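Local coordinates for Ycf54-like protein (Synechocystis sp. PCC 6803, PDB 5M2P) that probably acts as a component of the Mg-protoporphyrin IX monomethylester cyclase and is needed for protochlorophyllide formation in this cyanobacterium, at residues Phe78-Trp81 with Val82-Leu86. Sequence-based numbering, arbitrary orientation. Where two conformers were deposited one is given.
Sequences FIVW and VKLRL
Arg85 lays its CB over one face of the Trp81 indole, a CH-pi contact 4.3 Å from CB to the centroid of the five-membered ring, while Phe78 O and a water lie in plane at the indole edge. The Phe78 ring, one turn earlier on the same helix, receives Val82 CG2 over a face, 4.0 Å from its centroid and 18° off the normal. Val82 CG2 also touches the indole, 3.6 Å from Trp81 CE3, so one methyl touches both aromatic rings. Trp81 holds CG anti to its backbone N (chi1 169°), and Arg85 does likewise, which makes the two side chains run side by side; a bend at its second torsion then takes the arginine past Trp81 CZ2, 3.9 Å from Arg85 CD. In the conformer given, the guanidinium is turned 73° from the indole plane rather than stacked on it. The water accepts from Trp81 NE1 at 2.8 Å and, in this conformer, from Arg85 NH1 at 3.2 Å; a second conformer was modelled, so the bridge to Arg85 may be part-time. Beneath, helical i to i+4 bonds include Arg85 N to Trp81 O, 2.8 Å. With a leucine in place of Trp81, the water would probably lose the indole N-H as a donor and the arginine's aliphatic stem the flat surface it rests on. Helix 76-86 turns Phe78, Ile79 and Val82 to the antiparallel sheet, and Trp81 and Arg85 to Val26 and Pro22 of helix 21-36. The chemistry thus grades from apolar packing around Val82 to a polar end where a water, at least in one arginine conformer, links the indole N-H to the guanidinium.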
# COMPACT_ATOMS: atom_id res chain seq x y z
N PHE A 78 10.58 -1.72 3.05
CA PHE A 78 9.43 -2.37 3.64
C PHE A 78 8.56 -2.98 2.54
O PHE A 78 8.10 -4.11 2.65
CB PHE A 78 8.64 -1.39 4.52
CG PHE A 78 7.41 -2.01 5.10
CD1 PHE A 78 7.51 -3.06 5.99
CD2 PHE A 78 6.15 -1.56 4.74
CE1 PHE A 78 6.39 -3.65 6.52
CE2 PHE A 78 5.01 -2.16 5.29
CZ PHE A 78 5.15 -3.20 6.18
N ILE A 79 8.37 -2.26 1.45
CA ILE A 79 7.55 -2.79 0.35
C ILE A 79 8.25 -3.93 -0.38
O ILE A 79 7.61 -4.84 -0.83
CB ILE A 79 7.04 -1.66 -0.57
CG1 ILE A 79 6.17 -0.68 0.22
CG2 ILE A 79 6.26 -2.23 -1.74
CD1 ILE A 79 4.91 -1.27 0.79
N VAL A 80 9.58 -3.91 -0.44
CA VAL A 80 10.32 -5.03 -0.99
C VAL A 80 9.98 -6.29 -0.17
O VAL A 80 9.70 -7.36 -0.73
CB VAL A 80 11.85 -4.76 -0.97
CG1 VAL A 80 12.62 -6.03 -1.28
CG2 VAL A 80 12.18 -3.66 -1.96
N TRP A 81 10.00 -6.15 1.15
CA TRP A 81 9.64 -7.25 2.06
C TRP A 81 8.20 -7.69 1.84
O TRP A 81 7.92 -8.86 1.76
CB TRP A 81 9.86 -6.88 3.53
CG TRP A 81 9.25 -7.87 4.49
CD1 TRP A 81 9.77 -9.07 4.85
CD2 TRP A 81 7.96 -7.78 5.13
NE1 TRP A 81 8.90 -9.73 5.68
CE2 TRP A 81 7.78 -8.95 5.86
CE3 TRP A 81 6.95 -6.80 5.13
CZ2 TRP A 81 6.64 -9.19 6.60
CZ3 TRP A 81 5.82 -7.03 5.87
CH2 TRP A 81 5.67 -8.22 6.60
N VAL A 82 7.29 -6.73 1.73
CA VAL A 82 5.89 -7.09 1.53
C VAL A 82 5.73 -7.94 0.27
O VAL A 82 4.99 -8.94 0.27
CB VAL A 82 4.98 -5.84 1.45
CG1 VAL A 82 3.57 -6.21 1.01
CG2 VAL A 82 4.94 -5.07 2.76
N LYS A 83 6.40 -7.55 -0.81
CA LYS A 83 6.29 -8.32 -2.04
C LYS A 83 6.82 -9.74 -1.86
O LYS A 83 6.25 -10.69 -2.36
CB LYS A 83 6.97 -7.58 -3.20
CG LYS A 83 7.23 -8.42 -4.45
CD LYS A 83 6.06 -9.07 -5.18
CE LYS A 83 6.61 -9.98 -6.28
NZ LYS A 83 5.56 -10.73 -7.05
N LEU A 84 7.97 -9.88 -1.20
CA LEU A 84 8.56 -11.20 -1.02
C LEU A 84 7.73 -12.05 -0.07
O LEU A 84 7.71 -13.27 -0.19
CB LEU A 84 9.97 -11.04 -0.49
CG LEU A 84 10.96 -10.42 -1.46
CD1 LEU A 84 12.20 -10.12 -0.68
CD2 LEU A 84 11.26 -11.33 -2.65
N ARG A 85 7.04 -11.41 0.87
CA ARG A 85 6.23 -12.12 1.87
C ARG A 85 4.90 -12.56 1.27
O ARG A 85 4.45 -13.68 1.50
CB ARG A 85 6.01 -11.22 3.09
CG ARG A 85 4.99 -11.69 4.10
CD ARG A 85 5.57 -12.66 5.12
NE ARG A 85 4.47 -13.19 5.90
CZ ARG A 85 4.47 -13.33 7.21
NH1 ARG A 85 5.51 -12.94 7.92
NH2 ARG A 85 3.40 -13.82 7.81
N LEU A 86 4.26 -11.68 0.50
CA LEU A 86 2.93 -11.97 -0.07
C LEU A 86 2.95 -12.57 -1.45
O LEU A 86 2.06 -13.40 -1.77
CB LEU A 86 2.08 -10.71 -0.13
CG LEU A 86 1.72 -10.15 1.23
CD1 LEU A 86 0.88 -8.90 1.03
CD2 LEU A 86 0.97 -11.15 2.09
O HOH W 1 8.35 -12.29 6.65